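Local coordinates for long form salivary protein D7L1 (Culex quinquefasciatus, PDB 6V4C), which is a mosquito salivary protein that binds and sequesters host adenine nucleotides, ADP and ATP most tightly, inhibiting platelet aggregation and easing blood feeding, at residues K32-S37 against R269-T274; M191-K196 against M253-Y258; I259-E264 against N280-K285. All blocks are in the same frame, centred on the assembly; numbering follows the deposited sequence.

Contact 1 (K32-S37 against R269-T274); sequences KWMKWS and RLREAT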
loop_
_atom_site.group_PDB
_atom_site.type_symbol
_atom_site.label_atom_id
_atom_site.label_comp_id
_atom_site.label_asym_id
_atom_site.label_seq_id
_atom_site.Cartn_x
_atom_site.Cartn_y
_atom_site.Cartn_z
ATOM N N LYS A 32 1.340 17.945 -5.687
ATOM C CA LYS A 32 0.094 18.568 -5.253
ATOM C C LYS A 32 -0.825 17.555 -4.583
ATOM O O LYS A 32 -1.496 17.873 -3.593
ATOM C CB LYS A 32 -0.612 19.226 -6.440
ATOM C CG LYS A 32 0.027 20.520 -6.918
ATOM N N TRP A 33 -0.871 16.328 -5.108
ATOM C CA TRP A 33 -1.746 15.311 -4.533
ATOM C C TRP A 33 -1.306 14.924 -3.126
ATOM O O TRP A 33 -2.147 14.739 -2.238
ATOM C CB TRP A 33 -1.804 14.090 -5.447
ATOM C CG TRP A 33 -2.492 14.361 -6.748
ATOM C CD1 TRP A 33 -3.194 15.481 -7.086
ATOM C CD2 TRP A 33 -2.543 13.494 -7.889
ATOM N NE1 TRP A 33 -3.680 15.365 -8.367
ATOM C CE2 TRP A 33 -3.294 14.154 -8.882
ATOM C CE3 TRP A 33 -2.027 12.224 -8.166
ATOM C CZ2 TRP A 33 -3.541 13.589 -10.130
ATOM C CZ3 TRP A 33 -2.275 11.663 -9.406
ATOM C CH2 TRP A 33 -3.024 12.346 -10.373
ATOM N N MET A 34 0.006 14.795 -2.903
ATOM C CA MET A 34 0.498 14.474 -1.565
ATOM C C MET A 34 0.122 15.563 -0.568
ATOM O O MET A 34 -0.199 15.271 0.591
ATOM C CB MET A 34 2.014 14.274 -1.588
ATOM C CG MET A 34 2.491 13.228 -2.575
ATOM S SD MET A 34 4.255 12.892 -2.430
ATOM C CE MET A 34 4.679 12.555 -4.133
ATOM N N LYS A 35 0.160 16.823 -1.001
ATOM C CA LYS A 35 -0.281 17.939 -0.176
ATOM C C LYS A 35 -1.797 18.079 -0.144
ATOM O O LYS A 35 -2.302 18.995 0.513
ATOM C CB LYS A 35 0.345 19.246 -0.673
ATOM C CG LYS A 35 1.863 19.278 -0.605
ATOM N N TRP A 36 -2.524 17.198 -0.834
ATOM C CA TRP A 36 -3.984 17.260 -0.910
ATOM C C TRP A 36 -4.470 18.590 -1.483
ATOM O O TRP A 36 -5.473 19.152 -1.038
ATOM C CB TRP A 36 -4.657 16.926 0.424
ATOM C CG TRP A 36 -4.907 15.459 0.611
ATOM C CD1 TRP A 36 -3.994 14.451 0.498
ATOM C CD2 TRP A 36 -6.153 14.836 0.951
ATOM N NE1 TRP A 36 -4.595 13.239 0.740
ATOM C CE2 TRP A 36 -5.920 13.448 1.024
ATOM C CE3 TRP A 36 -7.443 15.317 1.201
ATOM C CZ2 TRP A 36 -6.926 12.536 1.335
ATOM C CZ3 TRP A 36 -8.441 14.410 1.510
ATOM C CH2 TRP A 36 -8.178 13.036 1.574
ATOM N N SER A 37 -3.747 19.098 -2.481
ATOM C CA SER A 37 -4.180 20.269 -3.243
ATOM C C SER A 37 -4.945 19.765 -4.464
ATOM O O SER A 37 -4.463 19.780 -5.598
ATOM C CB SER A 37 -2.984 21.130 -3.631
ATOM N N ARG A 269 8.456 6.072 -5.752
ATOM C CA ARG A 269 8.461 6.256 -7.199
ATOM C C ARG A 269 7.851 7.579 -7.644
ATOM O O ARG A 269 7.979 7.933 -8.821
ATOM C CB ARG A 269 7.746 5.095 -7.887
ATOM C CG ARG A 269 8.479 3.775 -7.773
ATOM C CD ARG A 269 7.652 2.646 -8.348
ATOM N NE ARG A 269 7.606 2.678 -9.805
ATOM C CZ ARG A 269 6.697 2.037 -10.533
ATOM N NH1 ARG A 269 5.746 1.329 -9.936
ATOM N NH2 ARG A 269 6.730 2.116 -11.857
ATOM N N LEU A 270 7.201 8.315 -6.744
ATOM C CA LEU A 270 6.567 9.576 -7.105
ATOM C C LEU A 270 7.495 10.777 -6.971
ATOM O O LEU A 270 7.153 11.862 -7.454
ATOM C CB LEU A 270 5.291 9.778 -6.288
ATOM C CG LEU A 270 4.273 8.651 -6.469
ATOM C CD1 LEU A 270 3.261 8.660 -5.343
ATOM C CD2 LEU A 270 3.583 8.765 -7.821
ATOM N N ARG A 271 8.651 10.612 -6.404
ATOM C CA ARG A 271 9.637 11.678 -6.488
ATOM C C ARG A 271 10.455 11.393 -7.709
ATOM O O ARG A 271 10.729 10.337 -7.964
ATOM C CB ARG A 271 10.617 11.711 -5.367
ATOM C CG ARG A 271 9.929 11.398 -4.089
ATOM C CD ARG A 271 9.640 12.638 -3.448
ATOM N NE ARG A 271 8.714 12.045 -2.575
ATOM C CZ ARG A 271 8.943 11.124 -1.684
ATOM N NH1 ARG A 271 10.093 10.574 -1.503
ATOM N NH2 ARG A 271 7.992 10.759 -0.916
ATOM N N GLU A 272 10.974 12.419 -8.316
ATOM C CA GLU A 272 11.558 12.285 -9.649
ATOM C C GLU A 272 12.908 11.574 -9.613
ATOM O O GLU A 272 13.229 10.798 -10.523
ATOM C CB GLU A 272 11.681 13.653 -10.318
ATOM C CG GLU A 272 11.912 13.575 -11.814
ATOM C CD GLU A 272 12.445 14.869 -12.391
ATOM O OE1 GLU A 272 13.467 14.821 -13.108
ATOM O OE2 GLU A 272 11.846 15.933 -12.124
ATOM N N ALA A 273 13.717 11.831 -8.581
ATOM C CA ALA A 273 15.061 11.265 -8.530
ATOM C C ALA A 273 15.057 9.761 -8.297
ATOM O O ALA A 273 16.033 9.087 -8.649
ATOM C CB ALA A 273 15.902 11.950 -7.455
ATOM N N THR A 274 13.991 9.222 -7.711
ATOM C CA THR A 274 13.865 7.791 -7.456
ATOM C C THR A 274 12.700 7.186 -8.233
ATOM O O THR A 274 12.155 6.149 -7.847
ATOM C CB THR A 274 13.737 7.510 -5.958
ATOM O OG1 THR A 274 12.681 8.309 -5.407
ATOM C CG2 THR A 274 15.037 7.838 -5.245
#

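Contact 2 (M191-K196 against M253-Y258); sequences MRWMKK and MKVLDY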
loop_
_atom_site.group_PDB
_atom_site.type_symbol
_atom_site.label_atom_id
_atom_site.label_comp_id
_atom_site.label_asym_id
_atom_site.label_seq_id
_atom_site.Cartn_x
_atom_site.Cartn_y
_atom_site.Cartn_z
ATOM N N MET A 191 2.925 -7.025 1.292
ATOM C CA MET A 191 3.055 -6.628 -0.105
ATOM C C MET A 191 1.716 -6.541 -0.819
ATOM O O MET A 191 1.676 -6.091 -1.969
ATOM C CB MET A 191 3.925 -7.631 -0.866
ATOM C CG MET A 191 5.401 -7.630 -0.502
ATOM S SD MET A 191 6.353 -8.693 -1.614
ATOM C CE MET A 191 5.760 -10.319 -1.145
ATOM N N ARG A 192 0.632 -6.976 -0.180
ATOM C CA ARG A 192 -0.688 -7.078 -0.802
ATOM C C ARG A 192 -0.730 -8.107 -1.929
ATOM O O ARG A 192 -1.667 -8.114 -2.734
ATOM C CB ARG A 192 -1.246 -5.722 -1.255
ATOM C CG ARG A 192 -1.945 -4.907 -0.161
ATOM C CD ARG A 192 -0.987 -4.424 0.931
ATOM N NE ARG A 192 -1.611 -3.417 1.787
ATOM C CZ ARG A 192 -0.991 -2.787 2.780
ATOM N NH1 ARG A 192 0.275 -3.059 3.061
ATOM N NH2 ARG A 192 -1.642 -1.883 3.499
ATOM N N TRP A 193 0.279 -8.979 -2.016
ATOM C CA TRP A 193 0.161 -10.140 -2.895
ATOM C C TRP A 193 -0.969 -11.048 -2.430
ATOM O O TRP A 193 -1.665 -11.663 -3.247
ATOM C CB TRP A 193 1.473 -10.924 -2.934
ATOM C CG TRP A 193 2.554 -10.278 -3.750
ATOM C CD1 TRP A 193 2.605 -8.982 -4.172
ATOM C CD2 TRP A 193 3.735 -10.912 -4.254
ATOM N NE1 TRP A 193 3.751 -8.767 -4.905
ATOM C CE2 TRP A 193 4.460 -9.936 -4.968
ATOM C CE3 TRP A 193 4.250 -12.210 -4.169
ATOM C CZ2 TRP A 193 5.675 -10.218 -5.591
ATOM C CZ3 TRP A 193 5.459 -12.487 -4.789
ATOM C CH2 TRP A 193 6.157 -11.494 -5.490
ATOM N N MET A 194 -1.146 -11.157 -1.117
ATOM C CA MET A 194 -2.301 -11.808 -0.517
ATOM C C MET A 194 -3.163 -10.727 0.114
ATOM O O MET A 194 -2.658 -9.891 0.870
ATOM C CB MET A 194 -1.868 -12.817 0.551
ATOM C CG MET A 194 -3.006 -13.660 1.122
ATOM S SD MET A 194 -2.516 -14.635 2.561
ATOM C CE MET A 194 -2.536 -16.305 1.926
ATOM N N LYS A 195 -4.452 -10.731 -0.212
ATOM C CA LYS A 195 -5.364 -9.735 0.321
ATOM C C LYS A 195 -5.747 -10.083 1.758
ATOM O O LYS A 195 -5.362 -11.123 2.299
ATOM C CB LYS A 195 -6.600 -9.613 -0.569
ATOM C CG LYS A 195 -6.276 -9.211 -2.000
ATOM C CD LYS A 195 -7.510 -8.774 -2.777
ATOM C CE LYS A 195 -8.444 -9.930 -3.086
ATOM N NZ LYS A 195 -9.256 -9.655 -4.309
ATOM N N LYS A 196 -6.510 -9.183 2.383
ATOM C CA LYS A 196 -6.941 -9.409 3.761
ATOM C C LYS A 196 -7.732 -10.706 3.900
ATOM O O LYS A 196 -7.561 -11.442 4.884
ATOM C CB LYS A 196 -7.770 -8.228 4.265
ATOM C CG LYS A 196 -6.958 -7.099 4.886
ATOM C CD LYS A 196 -7.862 -6.022 5.467
ATOM N N MET A 253 13.797 -12.433 -7.058
ATOM C CA MET A 253 14.504 -11.568 -6.119
ATOM C C MET A 253 14.664 -10.154 -6.658
ATOM O O MET A 253 14.639 -9.191 -5.884
ATOM C CB MET A 253 15.867 -12.163 -5.758
ATOM C CG MET A 253 15.761 -13.420 -4.929
ATOM S SD MET A 253 14.511 -13.246 -3.643
ATOM C CE MET A 253 15.270 -12.015 -2.580
ATOM N N LYS A 254 14.841 -10.009 -7.971
ATOM C CA LYS A 254 14.858 -8.679 -8.567
ATOM C C LYS A 254 13.553 -7.940 -8.291
ATOM O O LYS A 254 13.562 -6.744 -7.977
ATOM C CB LYS A 254 15.108 -8.795 -10.071
ATOM C CG LYS A 254 15.196 -7.464 -10.797
ATOM C CD LYS A 254 15.353 -7.674 -12.295
ATOM C CE LYS A 254 15.356 -6.353 -13.047
ATOM N NZ LYS A 254 15.531 -6.556 -14.515
ATOM N N VAL A 255 12.421 -8.642 -8.393
ATOM C CA VAL A 255 11.129 -8.037 -8.073
ATOM C C VAL A 255 11.048 -7.711 -6.589
ATOM O O VAL A 255 10.682 -6.596 -6.197
ATOM C CB VAL A 255 9.979 -8.964 -8.507
ATOM C CG1 VAL A 255 8.657 -8.464 -7.941
ATOM C CG2 VAL A 255 9.912 -9.057 -10.018
ATOM N N LEU A 256 11.389 -8.682 -5.739
ATOM C CA LEU A 256 11.229 -8.510 -4.299
ATOM C C LEU A 256 12.154 -7.431 -3.751
ATOM O O LEU A 256 11.751 -6.651 -2.883
ATOM C CB LEU A 256 11.466 -9.837 -3.584
ATOM C CG LEU A 256 10.297 -10.309 -2.726
ATOM C CD1 LEU A 256 9.062 -10.521 -3.582
ATOM C CD2 LEU A 256 10.667 -11.573 -1.980
ATOM N N ASP A 257 13.403 -7.381 -4.229
ATOM C CA ASP A 257 14.330 -6.356 -3.752
ATOM C C ASP A 257 13.776 -4.959 -3.992
ATOM O O ASP A 257 13.875 -4.086 -3.124
ATOM C CB ASP A 257 15.692 -6.501 -4.431
ATOM C CG ASP A 257 16.478 -7.695 -3.929
ATOM O OD1 ASP A 257 16.219 -8.157 -2.798
ATOM O OD2 ASP A 257 17.362 -8.170 -4.670
ATOM N N TYR A 258 13.185 -4.728 -5.166
ATOM C CA TYR A 258 12.658 -3.402 -5.467
ATOM C C TYR A 258 11.399 -3.112 -4.660
ATOM O O TYR A 258 11.214 -1.989 -4.177
ATOM C CB TYR A 258 12.404 -3.274 -6.966
ATOM C CG TYR A 258 12.188 -1.859 -7.437
ATOM C CD1 TYR A 258 12.961 -0.813 -6.944
ATOM C CD2 TYR A 258 11.226 -1.569 -8.393
ATOM C CE1 TYR A 258 12.767 0.483 -7.382
ATOM C CE2 TYR A 258 11.027 -0.279 -8.840
ATOM C CZ TYR A 258 11.799 0.744 -8.333
ATOM O OH TYR A 258 11.596 2.028 -8.781
#

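Contact 3 (I259-E264 against N280-K285); sequences IEVRSE and NAMRSK. With ADP (adenosine-5'-diphosphate), chain B.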
loop_
_atom_site.group_PDB
_atom_site.type_symbol
_atom_site.label_atom_id
_atom_site.label_comp_id
_atom_site.label_asym_id
_atom_site.label_seq_id
_atom_site.Cartn_x
_atom_site.Cartn_y
_atom_site.Cartn_z
ATOM N N ILE A 259 10.526 -4.111 -4.491
ATOM C CA ILE A 259 9.405 -3.966 -3.565
ATOM C C ILE A 259 9.903 -3.565 -2.182
ATOM O O ILE A 259 9.370 -2.642 -1.554
ATOM C CB ILE A 259 8.568 -5.259 -3.511
ATOM C CG1 ILE A 259 7.785 -5.454 -4.812
ATOM C CG2 ILE A 259 7.630 -5.229 -2.313
ATOM C CD1 ILE A 259 7.113 -6.816 -4.931
ATOM N N GLU A 260 10.939 -4.251 -1.692
ATOM C CA GLU A 260 11.454 -3.963 -0.355
ATOM C C GLU A 260 11.921 -2.519 -0.238
ATOM O O GLU A 260 11.579 -1.821 0.724
ATOM C CB GLU A 260 12.594 -4.917 -0.005
ATOM C CG GLU A 260 13.188 -4.618 1.356
ATOM C CD GLU A 260 14.004 -5.755 1.925
ATOM O OE1 GLU A 260 14.474 -6.612 1.147
ATOM O OE2 GLU A 260 14.170 -5.787 3.161
ATOM N N VAL A 261 12.712 -2.053 -1.210
ATOM C CA VAL A 261 13.213 -0.682 -1.173
ATOM C C VAL A 261 12.060 0.316 -1.158
ATOM O O VAL A 261 12.076 1.297 -0.405
ATOM C CB VAL A 261 14.190 -0.426 -2.337
ATOM C CG1 VAL A 261 14.430 1.065 -2.516
ATOM C CG2 VAL A 261 15.505 -1.142 -2.086
ATOM N N ARG A 262 11.038 0.077 -1.981
ATOM C CA ARG A 262 9.912 1.001 -2.055
ATOM C C ARG A 262 9.034 0.958 -0.810
ATOM O O ARG A 262 8.339 1.940 -0.526
ATOM C CB ARG A 262 9.068 0.699 -3.295
ATOM C CG ARG A 262 9.791 0.915 -4.615
ATOM C CD ARG A 262 9.317 -0.084 -5.669
ATOM N NE ARG A 262 7.889 0.019 -5.934
ATOM C CZ ARG A 262 7.146 -0.965 -6.433
ATOM N NH1 ARG A 262 7.691 -2.147 -6.711
ATOM N NH2 ARG A 262 5.853 -0.770 -6.642
ATOM N N SER A 263 9.055 -0.147 -0.061
ATOM C CA SER A 263 8.170 -0.303 1.088
ATOM C C SER A 263 8.576 0.557 2.274
ATOM O O SER A 263 7.778 0.709 3.203
ATOM C CB SER A 263 8.084 -1.774 1.516
ATOM O OG SER A 263 9.265 -2.198 2.184
ATOM N N GLU A 264 9.789 1.116 2.275
ATOM C CA GLU A 264 10.176 2.006 3.364
ATOM C C GLU A 264 9.445 3.340 3.281
ATOM O O GLU A 264 9.215 3.986 4.309
ATOM C CB GLU A 264 11.692 2.211 3.372
ATOM C CG GLU A 264 12.478 0.942 3.653
ATOM C CD GLU A 264 13.933 1.219 3.991
ATOM O OE1 GLU A 264 14.355 2.389 3.882
ATOM O OE2 GLU A 264 14.651 0.269 4.370
ATOM N N ASN A 280 21.808 -0.821 -11.134
ATOM C CA ASN A 280 23.125 -0.572 -10.561
ATOM C C ASN A 280 23.016 -0.034 -9.140
ATOM O O ASN A 280 23.767 -0.455 -8.250
ATOM C CB ASN A 280 23.912 0.388 -11.450
ATOM C CG ASN A 280 25.219 0.826 -10.821
ATOM O OD1 ASN A 280 26.157 0.037 -10.695
ATOM N ND2 ASN A 280 25.291 2.094 -10.425
ATOM N N ALA A 281 22.084 0.893 -8.907
ATOM C CA ALA A 281 21.890 1.427 -7.565
ATOM C C ALA A 281 21.325 0.388 -6.602
ATOM O O ALA A 281 21.538 0.501 -5.390
ATOM C CB ALA A 281 20.976 2.650 -7.614
ATOM N N MET A 282 20.622 -0.626 -7.115
ATOM C CA MET A 282 19.972 -1.600 -6.245
ATOM C C MET A 282 20.976 -2.471 -5.502
ATOM O O MET A 282 20.664 -2.967 -4.414
ATOM C CB MET A 282 19.014 -2.478 -7.050
ATOM C CG MET A 282 17.703 -1.801 -7.414
ATOM S SD MET A 282 16.729 -1.330 -5.968
ATOM C CE MET A 282 16.470 -2.922 -5.196
ATOM N N ARG A 283 22.171 -2.673 -6.064
ATOM C CA ARG A 283 23.156 -3.540 -5.420
ATOM C C ARG A 283 23.523 -3.032 -4.031
ATOM O O ARG A 283 23.564 -3.804 -3.065
ATOM C CB ARG A 283 24.407 -3.667 -6.291
ATOM C CG ARG A 283 24.221 -4.490 -7.559
ATOM C CD ARG A 283 25.571 -4.768 -8.214
ATOM N NE ARG A 283 26.455 -5.529 -7.334
ATOM C CZ ARG A 283 27.768 -5.654 -7.511
ATOM N NH1 ARG A 283 28.364 -5.056 -8.535
ATOM N NH2 ARG A 283 28.488 -6.369 -6.656
ATOM N N SER A 284 23.809 -1.735 -3.908
ATOM C CA SER A 284 24.204 -1.212 -2.604
ATOM C C SER A 284 23.015 -1.111 -1.656
ATOM O O SER A 284 23.194 -1.157 -0.433
ATOM C CB SER A 284 24.942 0.124 -2.747
ATOM O OG SER A 284 24.192 1.056 -3.513
ATOM N N LYS A 285 21.800 -0.980 -2.193
ATOM C CA LYS A 285 20.625 -0.974 -1.327
ATOM C C LYS A 285 20.362 -2.355 -0.735
ATOM O O LYS A 285 20.034 -2.476 0.452
ATOM C CB LYS A 285 19.408 -0.459 -2.090
ATOM C CG LYS A 285 19.493 1.019 -2.400
ATOM C CD LYS A 285 18.177 1.565 -2.911
ATOM C CE LYS A 285 18.193 3.087 -2.904
ATOM N NZ LYS A 285 18.422 3.639 -1.534
HETATM P PB ADP B . 6.039 13.704 5.761
HETATM O O1B ADP B . 6.490 14.055 7.015
HETATM O O2B ADP B . 6.383 14.620 4.742
HETATM O O3B ADP B . 4.690 13.460 5.756
HETATM P PA ADP B . 7.900 12.319 4.010
HETATM O O1A ADP B . 9.373 12.439 4.222
HETATM O O2A ADP B . 7.490 13.229 3.008
HETATM O O3A ADP B . 7.072 12.576 5.287
HETATM O "O5'" ADP B . 7.179 10.995 3.784
HETATM C "C5'" ADP B . 5.774 10.897 3.720
HETATM C "C4'" ADP B . 5.329 9.658 2.976
HETATM O "O4'" ADP B . 5.274 8.534 3.817
HETATM C "C3'" ADP B . 3.906 9.615 2.469
HETATM O "O3'" ADP B . 3.759 10.235 1.234
HETATM C "C2'" ADP B . 3.512 8.141 2.467
HETATM O "O2'" ADP B . 3.566 7.634 1.202
HETATM C "C1'" ADP B . 4.645 7.496 3.195
HETATM N N9 ADP B . 4.266 6.554 4.201
HETATM C C8 ADP B . 3.462 6.810 5.216
HETATM N N7 ADP B . 3.305 5.836 6.012
HETATM C C5 ADP B . 4.046 4.844 5.496
HETATM C C6 ADP B . 4.301 3.534 5.885
HETATM N N6 ADP B . 3.801 2.964 6.926
HETATM N N1 ADP B . 5.089 2.807 5.134
HETATM C C2 ADP B . 5.592 3.337 4.062
HETATM N N3 ADP B . 5.444 4.533 3.619
HETATM C C4 ADP B . 4.658 5.271 4.369
#

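Contact 1 (K32-S37 against R269-T274)
M34 reaches across to L270 and R271 with little more than its terminal methyl, and these three residues make up the whole contact. The apolar part is a single touch: M34 CE lies 3.6 Å from L270 CB, with the two side chains crossing at a slant. Methionine suits a gap this wide, because the nearest alpha carbons, those of M34 and L270, are 9.6 Å apart and a long, flexible, unbranched chain can span most of that distance. The chain runs extended as far as its sulfur (chi2 -173°) and turns only at the last torsion, which carries CE to the base of the leucine. L270 is buried and aims its own CB at the methionine, offering a hydrocarbon surface where the backbone comes closest.

The polar neighbour joins at the margin. M34 CE stands 4.4 Å from R271 NE, approaching the guanidinium obliquely, which is a van der Waals approach at most. No hydrogen bond or salt bridge links the two segments, so the direct link between them is van der Waals packing, over 117 Å² of buried surface.

Backbone bonds shape the first segment instead. Helix 27-34 ends in a Schellman motif: W36 takes a positive phi, S37 N bonds to K32 O at 2.8 Å and W36 N bonds to W33 O. The chain is thereby turned off just beyond M34, which stays on the last helical turn.

M19 of helix 8-22 touches both M34 and L270 and thus backs the apolar pair. Alongside it, the end of helix 27-34, in the N-terminal PBP/GOBP region, meets the loop between helices 249-263 and 279-292. R271 also packs on N265, an ADP-binding residue, which places this helix-to-loop junction beside the nucleotide pocket.

Contact 2 (M191-K196 against M253-Y258)
W193 overlaps L256 at the benzo end of its indole, where CH2 comes within 3.6 Å of L256 CD1. The methyl arrives obliquely. V255 takes the edge instead: its CG1 lies near the plane of the ring, 4.2 Å from W193 CZ2. V255 points this methyl at the tryptophan because CG1 stands anti to the backbone N (chi1 169°). A broad, flat indole suits the place, since one ring can meet two successive residues of a helix.

M191 completes the group from the same short segment. Its chain bends at the last torsion (chi3 -69°), and CE settles over the centre of the W193 ring, 3.7 Å above the plane, while SD lies 3.8 Å from L256 CD1. The leucine methyl thus sits in the notch formed by the M191 sulfur and the rim of the indole, touching both, with the M191 and L256 side chains crossing nearly at right angles.

What brings M191 and W193 together is a Schellman motif that closes helix 179-190: R192, between them, has positive phi (65°) and is the first residue to leave helical geometry. Its side chain departs from the apolar cluster to form a salt bridge with E9 and a cation-pi contact with F13, both on helix 8-22.

All four touching residues are buried, and the link from the end of helix 179-190 and the loop after it to helix 249-263 is wholly apolar. Helix 235-247 closes in as well, with I243 against W193 and Y240 against L256.

Contact 3 (I259-E264 against N280-K285)
This is an apolar helix-to-helix contact in the C-terminal part of the chain, where the last turns of helix 249-263 lie against the first half of helix 279-292. V261 is its centre on one side, meeting M282 and K285 on the other, and the 128 Å² buried between the segments comes almost wholly from these three. The helices are near enough for a small residue: the alpha carbons of V261 and K285 are 7.4 Å apart.

Both valine methyls are engaged. CG2, anti to the carbonyl carbon, approaches M282 CE at 3.7 Å, the two side chains lying side by side and running opposite ways, and it also meets the K285 methylenes. M282 is folded at both chi2 (-62°) and chi3 (-60°), and the two bends turn SD and CE of this unbranched chain back toward the valine. V261 CG1 meets the aliphatic run of K285 at CD, 3.8 Å away, and the lysine crosses the valine at about a right angle. K285 stays extended up to its last torsion, so methylenes cover the valine while its NZ is carried beyond the apolar patch; E264 OE1 is 6.9 Å from that NZ, too far for a salt bridge.

Two residues on, the chain reaches the ligand. S263 OG donates to E260 O at 2.8 Å and also receives the backbone N-H of I150, which ties S263 to the start of helix 150-158. S263 O accepts a bond from K144, an ADP-binding residue, and lies 3.5 Å from ADP C2 at the adenine edge.

With no hydrogen bond between the segments, the helices meet here by van der Waals fit, while the polar bonds of E260 and S263 go to other parts of the chain, among them K144 of the ADP site.

Overall arrangement
Helix 249-263 and the loop after it run through all three contacts: contacts 2 and 3 both use the helix, their centres 13 Å apart, and the loop supplies the 269-274 side of contact 1. Between contacts 2 and 3, M282 CE packs 3.5 Å from D257 O, and I259 CD1 sits 3.8 Å from W193 CZ2. Contact 1 touches both others through R269, whose CG is 3.7 Å from Y258 OH and whose CD is 3.6 Å from R262 NE. Contacts 1 and 3 border the ADP pocket, the side chain of M34 coming within about 5 Å of the nucleotide, whereas M191 of contact 2 lies about 12 Å from it.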